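Local coordinates for pumilio homolog 23 (Arabidopsis thaliana, PDB 5WZJ), which binds RNA sequence-specifically through its pumilio repeats, here an 18S rRNA sequence, and probably regulates translation and mRNA stability, at residues A[300-305]-A[332-337]; A[312-317]-A[344-349]; A[402-407]-A[418-423]. All coordinates share one frame; numbering follows the deposited sequence.

Overall arrangement
All three contacts lie in the superhelix of pumilio repeats, a chain built of helices without strands. Contact 1 joins helix 299-310 to the loop between helices 323-332 and 337-347, so it ties Pumilio 5 to Pumilio 6. Contact 2 joins helix 314-318 to the end of helix 337-347, at the C-terminal boundary of Pumilio 6. The segments of these two contacts alternate along the chain, and their centres are 16 Å apart. Contact 3 comes later in sequence, between helices 398-403 and 405-410 and the loop before helix 427-436. Its centre is 36 Å from contact 1's and 27 Å from contact 2's. In this RNA-binding scaffold, contacts 1 and 2 join neighbouring elements; contact 3 packs a nearby loop.

Contact 1 of 3, residues A[300-305]-A[332-337]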
loop_
_atom_site.group_PDB
_atom_site.type_symbol
_atom_site.label_atom_id
_atom_site.label_comp_id
_atom_site.label_asym_id
_atom_site.label_seq_id
_atom_site.Cartn_x
_atom_site.Cartn_y
_atom_site.Cartn_z
ATOM N N SER A 300 13.953 17.295 10.350
ATOM C CA SER A 300 14.777 18.380 9.827
ATOM C C SER A 300 14.906 18.285 8.315
ATOM O O SER A 300 14.897 19.300 7.607
ATOM C CB SER A 300 16.162 18.337 10.481
ATOM O OG SER A 300 16.783 17.083 10.224
ATOM N N LEU A 301 15.032 17.067 7.803
ATOM C CA LEU A 301 15.168 16.894 6.366
ATOM C C LEU A 301 13.847 17.194 5.660
ATOM O O LEU A 301 13.834 17.867 4.624
ATOM C CB LEU A 301 15.661 15.473 6.081
ATOM C CG LEU A 301 16.167 15.169 4.681
ATOM C CD1 LEU A 301 17.318 14.175 4.748
ATOM C CD2 LEU A 301 15.035 14.617 3.875
ATOM N N TYR A 302 12.724 16.729 6.227
ATOM C CA TYR A 302 11.415 17.048 5.655
ATOM C C TYR A 302 11.203 18.553 5.594
ATOM O O TYR A 302 10.741 19.083 4.576
ATOM C CB TYR A 302 10.279 16.390 6.464
ATOM C CG TYR A 302 8.896 16.810 5.974
ATOM C CD1 TYR A 302 8.330 18.023 6.381
ATOM C CD2 TYR A 302 8.167 16.011 5.084
ATOM C CE1 TYR A 302 7.086 18.438 5.914
ATOM C CE2 TYR A 302 6.916 16.414 4.619
ATOM C CZ TYR A 302 6.387 17.634 5.035
ATOM O OH TYR A 302 5.152 18.052 4.579
ATOM N N ASN A 303 11.492 19.258 6.694
ATOM C CA ASN A 303 11.215 20.694 6.728
ATOM C C ASN A 303 12.017 21.431 5.665
ATOM O O ASN A 303 11.522 22.382 5.049
ATOM C CB ASN A 303 11.515 21.266 8.119
ATOM C CG ASN A 303 10.514 20.795 9.171
ATOM O OD1 ASN A 303 9.468 20.242 8.838
ATOM N ND2 ASN A 303 10.835 21.011 10.442
ATOM N N GLU A 304 13.254 20.997 5.428
ATOM C CA GLU A 304 14.089 21.648 4.425
ATOM C C GLU A 304 13.553 21.407 3.014
ATOM O O GLU A 304 13.527 22.330 2.188
ATOM C CB GLU A 304 15.535 21.159 4.567
ATOM C CG GLU A 304 16.534 21.744 3.558
ATOM C CD GLU A 304 16.956 23.173 3.861
ATOM O OE1 GLU A 304 16.394 23.779 4.801
ATOM O OE2 GLU A 304 17.851 23.692 3.149
ATOM N N MET A 305 13.111 20.178 2.717
ATOM C CA MET A 305 12.496 19.915 1.417
ATOM C C MET A 305 11.221 20.739 1.234
ATOM O O MET A 305 10.999 21.332 0.168
ATOM C CB MET A 305 12.213 18.417 1.266
ATOM C CG MET A 305 13.496 17.587 1.176
ATOM S SD MET A 305 13.144 15.828 1.001
ATOM C CE MET A 305 12.595 15.794 -0.706
ATOM N N SER A 332 0.797 14.486 3.534
ATOM C CA SER A 332 0.518 13.480 4.560
ATOM C C SER A 332 1.547 13.498 5.675
ATOM O O SER A 332 1.256 13.042 6.786
ATOM C CB SER A 332 0.496 12.077 3.945
ATOM O OG SER A 332 -0.441 12.002 2.901
ATOM N N HIS A 333 2.757 13.986 5.399
ATOM C CA HIS A 333 3.828 13.957 6.384
ATOM C C HIS A 333 4.205 15.340 6.894
ATOM O O HIS A 333 5.261 15.495 7.515
ATOM C CB HIS A 333 5.037 13.221 5.801
ATOM C CG HIS A 333 4.764 11.771 5.574
ATOM N ND1 HIS A 333 4.185 11.297 4.416
ATOM C CD2 HIS A 333 4.922 10.699 6.384
ATOM C CE1 HIS A 333 4.018 9.989 4.513
ATOM N NE2 HIS A 333 4.453 9.602 5.698
ATOM N N ALA A 334 3.353 16.342 6.673
ATOM C CA ALA A 334 3.602 17.661 7.240
ATOM C C ALA A 334 3.687 17.578 8.763
ATOM O O ALA A 334 3.077 16.715 9.396
ATOM C CB ALA A 334 2.508 18.643 6.814
ATOM N N ARG A 335 4.482 18.475 9.348
ATOM C CA ARG A 335 4.871 18.356 10.746
ATOM C C ARG A 335 4.151 19.318 11.686
ATOM O O ARG A 335 3.906 18.955 12.835
ATOM C CB ARG A 335 6.387 18.563 10.901
ATOM C CG ARG A 335 7.271 17.457 10.303
ATOM C CD ARG A 335 6.805 16.075 10.747
ATOM N NE ARG A 335 7.904 15.111 10.832
ATOM C CZ ARG A 335 8.384 14.416 9.799
ATOM N NH1 ARG A 335 7.868 14.571 8.566
ATOM N NH2 ARG A 335 9.389 13.565 9.997
ATOM N N ASP A 336 3.796 20.521 11.240
ATOM C CA ASP A 336 3.305 21.534 12.170
ATOM C C ASP A 336 2.231 22.388 11.508
ATOM O O ASP A 336 1.943 22.271 10.311
ATOM C CB ASP A 336 4.457 22.404 12.706
ATOM C CG ASP A 336 5.238 23.114 11.606
ATOM O OD1 ASP A 336 4.631 23.634 10.647
ATOM O OD2 ASP A 336 6.480 23.168 11.712
ATOM N N GLN A 337 1.657 23.281 12.312
ATOM C CA GLN A 337 0.522 24.068 11.859
ATOM C C GLN A 337 0.936 25.168 10.895
ATOM O O GLN A 337 0.117 25.601 10.076
ATOM C CB GLN A 337 -0.214 24.637 13.073
ATOM C CG GLN A 337 -0.524 23.549 14.102
ATOM C CD GLN A 337 -1.358 24.034 15.276
ATOM O OE1 GLN A 337 -1.251 25.187 15.698
ATOM N NE2 GLN A 337 -2.195 23.147 15.811
#
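The ring of Y302 lies against the backbone of H333 and A334. H333 O sits over one ring face, displaced toward the rim and 3.5 Å from Y302 CE2. CG of Y302 is anti to the backbone N (chi1 175°), and the side chain leaves helix 299-310 toward the loop. The phenol oxygen reaches furthest, with Y302 OH 3.1 Å from A334 CA and 3.5 Å from A334 CB.

Polar bonds surround this packing. R335 NH1 donates to H333 O at 3.0 Å, with the donor in the carbonyl plane. The arginine chain bends at chi2, and R335 NH1 comes 3.6 Å from Y302 CG. The ring and guanidinium planes are 40° apart, so the two groups are not stacked flat. Y302 OH is hydrogen-bonded to L330 O, near the end of helix 323-332.

N303 adds a lighter contact. Its OD1 lies 3.8 Å from R335 CG and takes a hydrogen bond from Q339 NE2 of helix 337-347.

An alanine in place of Y302 would probably open a gap beside H333 and A334, leave L330 O without its phenol partner and take away the ring beside R335 NH1.

The chemistry implies a junction between Pumilio 5 and Pumilio 6 that rests on ring packing across the two segments, with its polar ends bonded mainly to the sixth repeat.

Contact 2 of 3, residues A[312-317]-A[344-349]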
loop_
_atom_site.group_PDB
_atom_site.type_symbol
_atom_site.label_atom_id
_atom_site.label_comp_id
_atom_site.label_asym_id
_atom_site.label_seq_id
_atom_site.Cartn_x
_atom_site.Cartn_y
_atom_site.Cartn_z
ATOM N N ASN A 312 5.521 27.206 -2.610
ATOM C CA ASN A 312 5.183 28.075 -3.737
ATOM C C ASN A 312 4.973 27.315 -5.050
ATOM O O ASN A 312 4.561 27.928 -6.032
ATOM C CB ASN A 312 6.217 29.193 -3.973
ATOM C CG ASN A 312 6.406 30.056 -2.747
ATOM O OD1 ASN A 312 5.439 30.460 -2.118
ATOM N ND2 ASN A 312 7.650 30.305 -2.378
ATOM N N SER A 313 5.209 26.002 -5.104
ATOM C CA SER A 313 4.936 25.226 -6.307
ATOM C C SER A 313 3.848 24.177 -6.096
ATOM O O SER A 313 3.672 23.299 -6.949
ATOM C CB SER A 313 6.218 24.551 -6.809
ATOM O OG SER A 313 7.226 25.508 -7.118
ATOM N N LEU A 314 3.110 24.246 -4.991
ATOM C CA LEU A 314 2.263 23.118 -4.604
ATOM C C LEU A 314 1.169 22.851 -5.633
ATOM O O LEU A 314 0.898 21.692 -5.976
ATOM C CB LEU A 314 1.650 23.375 -3.225
ATOM C CG LEU A 314 2.627 23.434 -2.044
ATOM C CD1 LEU A 314 1.861 23.555 -0.725
ATOM C CD2 LEU A 314 3.545 22.191 -2.039
ATOM N N PHE A 315 0.524 23.903 -6.139
ATOM C CA PHE A 315 -0.587 23.667 -7.054
ATOM C C PHE A 315 -0.087 23.186 -8.406
ATOM O O PHE A 315 -0.664 22.259 -8.988
ATOM C CB PHE A 315 -1.457 24.920 -7.216
ATOM C CG PHE A 315 -2.580 24.731 -8.201
ATOM C CD1 PHE A 315 -3.616 23.863 -7.919
ATOM C CD2 PHE A 315 -2.562 25.369 -9.430
ATOM C CE1 PHE A 315 -4.635 23.647 -8.828
ATOM C CE2 PHE A 315 -3.585 25.164 -10.347
ATOM C CZ PHE A 315 -4.628 24.306 -10.038
ATOM N N GLU A 316 0.992 23.790 -8.918
ATOM C CA GLU A 316 1.548 23.336 -10.192
ATOM C C GLU A 316 1.905 21.855 -10.141
ATOM O O GLU A 316 1.630 21.108 -11.090
ATOM C CB GLU A 316 2.783 24.154 -10.573
ATOM C CG GLU A 316 3.390 23.704 -11.901
ATOM C CD GLU A 316 4.732 24.357 -12.208
ATOM O OE1 GLU A 316 5.051 25.401 -11.595
ATOM O OE2 GLU A 316 5.471 23.814 -13.062
ATOM N N LEU A 317 2.511 21.408 -9.034
ATOM C CA LEU A 317 2.872 19.999 -8.915
ATOM C C LEU A 317 1.639 19.117 -8.720
ATOM O O LEU A 317 1.613 17.966 -9.182
ATOM C CB LEU A 317 3.877 19.818 -7.769
ATOM C CG LEU A 317 5.239 20.495 -8.002
ATOM C CD1 LEU A 317 6.098 20.471 -6.746
ATOM C CD2 LEU A 317 6.003 19.870 -9.182
ATOM N N TRP A 344 -2.676 25.075 2.951
ATOM C CA TRP A 344 -4.061 25.474 2.728
ATOM C C TRP A 344 -4.142 26.683 1.805
ATOM O O TRP A 344 -4.989 26.728 0.908
ATOM C CB TRP A 344 -4.753 25.758 4.063
ATOM C CG TRP A 344 -6.227 25.969 3.933
ATOM C CD1 TRP A 344 -7.196 25.009 3.844
ATOM C CD2 TRP A 344 -6.900 27.225 3.884
ATOM N NE1 TRP A 344 -8.439 25.596 3.738
ATOM C CE2 TRP A 344 -8.280 26.958 3.757
ATOM C CE3 TRP A 344 -6.469 28.552 3.930
ATOM C CZ2 TRP A 344 -9.227 27.970 3.677
ATOM C CZ3 TRP A 344 -7.405 29.551 3.853
ATOM C CH2 TRP A 344 -8.772 29.259 3.727
ATOM N N GLU A 345 -3.248 27.655 1.984
ATOM C CA GLU A 345 -3.276 28.846 1.141
ATOM C C GLU A 345 -2.996 28.512 -0.323
ATOM O O GLU A 345 -3.629 29.075 -1.226
ATOM C CB GLU A 345 -2.271 29.877 1.651
ATOM C CG GLU A 345 -2.688 30.562 2.942
ATOM C CD GLU A 345 -1.572 31.411 3.539
ATOM O OE1 GLU A 345 -0.591 31.705 2.818
ATOM O OE2 GLU A 345 -1.674 31.775 4.732
ATOM N N GLU A 346 -2.050 27.604 -0.587
ATOM C CA GLU A 346 -1.692 27.339 -1.976
ATOM C C GLU A 346 -2.724 26.467 -2.682
ATOM O O GLU A 346 -2.886 26.580 -3.903
ATOM C CB GLU A 346 -0.305 26.683 -2.069
ATOM C CG GLU A 346 0.873 27.541 -1.573
ATOM C CD GLU A 346 2.238 27.000 -2.034
ATOM O OE1 GLU A 346 2.322 26.504 -3.177
ATOM O OE2 GLU A 346 3.227 27.061 -1.258
ATOM N N LEU A 347 -3.418 25.596 -1.952
ATOM C CA LEU A 347 -4.223 24.534 -2.558
ATOM C C LEU A 347 -5.726 24.657 -2.333
ATOM O O LEU A 347 -6.509 24.278 -3.215
ATOM C CB LEU A 347 -3.768 23.165 -2.027
ATOM C CG LEU A 347 -2.338 22.747 -2.369
ATOM C CD1 LEU A 347 -1.961 21.487 -1.602
ATOM C CD2 LEU A 347 -2.201 22.544 -3.867
ATOM N N ALA A 348 -6.159 25.110 -1.157
ATOM C CA ALA A 348 -7.593 25.141 -0.872
ATOM C C ALA A 348 -8.390 25.991 -1.858
ATOM O O ALA A 348 -9.450 25.520 -2.305
ATOM C CB ALA A 348 -7.840 25.609 0.568
ATOM N N PRO A 349 -7.952 27.203 -2.263
ATOM C CA PRO A 349 -8.685 27.940 -3.307
ATOM C C PRO A 349 -8.866 27.164 -4.605
ATOM O O PRO A 349 -9.694 27.539 -5.439
ATOM C CB PRO A 349 -7.808 29.175 -3.554
ATOM C CG PRO A 349 -7.007 29.333 -2.320
ATOM C CD PRO A 349 -6.788 27.967 -1.770
HETATM O O HOH W 1 1.024 26.807 -5.533
#
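The carboxylate of E346 accepts backbone N-H groups at the turn before helix 314-318. N312 N donates to E346 OE2 at 2.7 Å, meeting it on the syn side but 26° out of the carboxylate plane. L314 N donates to E346 OE1 at 3.0 Å, nearly along the C-O axis. A water also donates to E346 OE1, at 2.7 Å. The same water accepts from F315 N at 3.0 Å. OE1 therefore has two donors, one protein and one solvent, and the amide of F315 is satisfied through the water. The N-H groups of L314 and F315 belong to the first turn of the helix, where no earlier helical carbonyl serves them.

The E346 chain is extended beyond CG, which carries the carboxylate across to the turn. It crosses the L314 side chain at about a right angle, and L314 CD1 lies 3.7 Å from E346 CD. Beside it, L347 CD2 packs 3.7 Å from F315 CA, near the plane of the phenyl ring at its edge. R350 makes a cation-pi contact with F315.

Reaching over from the end of Pumilio 6, a carboxylate gripped at a helix start by two N-H groups and a water would probably be stabilised further by the helix dipole.

Contact 3 of 3, residues A[402-407]-A[418-423]; sequences LLFLDY and EWAPGA
F404 reaches from the break between helices 398-403 and 405-410 into the loop at W419 and A420. Its CB sets out toward that loop, and CG lies anti to the carbonyl carbon (chi1 -67°), 3.9 Å from A420 CB. CD1 comes nearer to the same methyl, at 3.7 Å from A420 CB. This is a CH-pi contact over the ring face, displaced toward the rim. On the other branch CD2 runs beside A420 N. Next, F404 CE2 sits over the centre of the W419 face, 3.6 Å from W419 CE2. The pair is T-shaped, with the phenylalanine edge toward the tryptophan face and the planes at 83°. CE1 meets A423 O at 3.5 Å, near the ring plane. At the tip, F404 CZ lies 3.6 Å from A420 O.

The loop makes a type II beta turn from A420 to A423, closed by the bond from A423 N to A420 O. It lies between helices 405-410 and 427-436 of the all-helical PUF repeat domain. The turn presents both alanine methyls to Y407. A420 CB sits over the face of that ring as well, while A423 CB comes 3.4 Å from Y407 OH. W419 also stacks on Y458 of helix 456-463.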
loop_
_atom_site.group_PDB
_atom_site.type_symbol
_atom_site.label_atom_id
_atom_site.label_comp_id
_atom_site.label_asym_id
_atom_site.label_seq_id
_atom_site.Cartn_x
_atom_site.Cartn_y
_atom_site.Cartn_z
ATOM N N LEU A 402 -20.116 13.497 -3.994
ATOM C CA LEU A 402 -18.827 12.916 -3.624
ATOM C C LEU A 402 -18.828 11.402 -3.787
ATOM O O LEU A 402 -17.815 10.820 -4.192
ATOM C CB LEU A 402 -18.463 13.294 -2.188
ATOM C CG LEU A 402 -17.872 14.694 -2.001
ATOM C CD1 LEU A 402 -17.858 15.069 -0.535
ATOM C CD2 LEU A 402 -16.471 14.792 -2.592
ATOM N N LEU A 403 -19.952 10.744 -3.478
ATOM C CA LEU A 403 -20.061 9.308 -3.737
ATOM C C LEU A 403 -19.814 8.961 -5.201
ATOM O O LEU A 403 -19.274 7.889 -5.501
ATOM C CB LEU A 403 -21.440 8.796 -3.317
ATOM C CG LEU A 403 -21.751 8.816 -1.821
ATOM C CD1 LEU A 403 -23.239 8.512 -1.628
ATOM C CD2 LEU A 403 -20.854 7.803 -1.066
ATOM N N PHE A 404 -20.216 9.837 -6.123
ATOM C CA PHE A 404 -20.048 9.586 -7.549
ATOM C C PHE A 404 -19.209 10.692 -8.169
ATOM O O PHE A 404 -19.590 11.259 -9.197
ATOM C CB PHE A 404 -21.399 9.522 -8.272
ATOM C CG PHE A 404 -22.252 8.346 -7.901
ATOM C CD1 PHE A 404 -21.911 7.067 -8.302
ATOM C CD2 PHE A 404 -23.425 8.529 -7.186
ATOM C CE1 PHE A 404 -22.705 5.984 -7.978
ATOM C CE2 PHE A 404 -24.228 7.457 -6.858
ATOM C CZ PHE A 404 -23.873 6.177 -7.257
ATOM N N LEU A 405 -18.075 11.007 -7.536
ATOM C CA LEU A 405 -17.292 12.193 -7.885
ATOM C C LEU A 405 -16.981 12.269 -9.382
ATOM O O LEU A 405 -17.102 13.342 -9.990
ATOM C CB LEU A 405 -16.008 12.194 -7.051
ATOM C CG LEU A 405 -15.154 13.430 -6.785
ATOM C CD1 LEU A 405 -15.987 14.606 -6.309
ATOM C CD2 LEU A 405 -14.109 13.076 -5.729
ATOM N N ASP A 406 -16.600 11.142 -10.004
ATOM C CA ASP A 406 -16.231 11.190 -11.424
ATOM C C ASP A 406 -17.452 11.387 -12.318
ATOM O O ASP A 406 -17.375 12.103 -13.323
ATOM C CB ASP A 406 -15.446 9.936 -11.842
ATOM C CG ASP A 406 -16.157 8.637 -11.488
ATOM O OD1 ASP A 406 -17.071 8.665 -10.632
ATOM O OD2 ASP A 406 -15.784 7.579 -12.056
ATOM N N TYR A 407 -18.594 10.785 -11.963
ATOM C CA TYR A 407 -19.804 11.000 -12.759
ATOM C C TYR A 407 -20.283 12.441 -12.660
ATOM O O TYR A 407 -20.705 13.032 -13.662
ATOM C CB TYR A 407 -20.920 10.047 -12.321
ATOM C CG TYR A 407 -20.671 8.603 -12.682
ATOM C CD1 TYR A 407 -20.008 7.752 -11.802
ATOM C CD2 TYR A 407 -21.105 8.082 -13.897
ATOM C CE1 TYR A 407 -19.774 6.428 -12.126
ATOM C CE2 TYR A 407 -20.872 6.754 -14.232
ATOM C CZ TYR A 407 -20.206 5.933 -13.345
ATOM O OH TYR A 407 -19.967 4.612 -13.664
ATOM N N GLU A 418 -28.046 14.228 -10.524
ATOM C CA GLU A 418 -28.509 13.910 -9.179
ATOM C C GLU A 418 -27.922 12.613 -8.651
ATOM O O GLU A 418 -27.783 12.449 -7.437
ATOM C CB GLU A 418 -30.029 13.812 -9.149
ATOM C CG GLU A 418 -30.737 15.137 -9.240
ATOM C CD GLU A 418 -32.221 14.989 -9.026
ATOM O OE1 GLU A 418 -32.620 14.035 -8.320
ATOM O OE2 GLU A 418 -32.983 15.815 -9.576
ATOM N N TRP A 419 -27.610 11.677 -9.545
ATOM C CA TRP A 419 -27.293 10.306 -9.157
ATOM C C TRP A 419 -26.713 9.597 -10.376
ATOM O O TRP A 419 -26.848 10.080 -11.506
ATOM C CB TRP A 419 -28.550 9.579 -8.635
ATOM C CG TRP A 419 -28.289 8.319 -7.840
ATOM C CD1 TRP A 419 -28.563 7.030 -8.221
ATOM C CD2 TRP A 419 -27.722 8.233 -6.523
ATOM N NE1 TRP A 419 -28.184 6.153 -7.233
ATOM C CE2 TRP A 419 -27.669 6.865 -6.180
ATOM C CE3 TRP A 419 -27.246 9.176 -5.607
ATOM C CZ2 TRP A 419 -27.165 6.421 -4.959
ATOM C CZ3 TRP A 419 -26.743 8.730 -4.389
ATOM C CH2 TRP A 419 -26.705 7.363 -4.081
ATOM N N ALA A 420 -26.071 8.444 -10.138
ATOM C CA ALA A 420 -25.584 7.562 -11.205
ATOM C C ALA A 420 -26.147 6.166 -10.969
ATOM O O ALA A 420 -25.463 5.294 -10.412
ATOM C CB ALA A 420 -24.055 7.543 -11.265
ATOM N N PRO A 421 -27.391 5.917 -11.382
ATOM C CA PRO A 421 -28.068 4.670 -10.992
ATOM C C PRO A 421 -27.285 3.434 -11.414
ATOM O O PRO A 421 -26.861 3.301 -12.565
ATOM C CB PRO A 421 -29.422 4.761 -11.711
ATOM C CG PRO A 421 -29.608 6.213 -12.009
ATOM C CD PRO A 421 -28.234 6.755 -12.254
ATOM N N GLY A 422 -27.073 2.533 -10.452
ATOM C CA GLY A 422 -26.364 1.295 -10.693
ATOM C C GLY A 422 -24.854 1.397 -10.747
ATOM O O GLY A 422 -24.182 0.358 -10.741
ATOM N N ALA A 423 -24.291 2.599 -10.788
ATOM C CA ALA A 423 -22.859 2.744 -11.009
ATOM C C ALA A 423 -22.067 2.400 -9.755
ATOM O O ALA A 423 -22.544 2.550 -8.625
ATOM C CB ALA A 423 -22.519 4.167 -11.453
#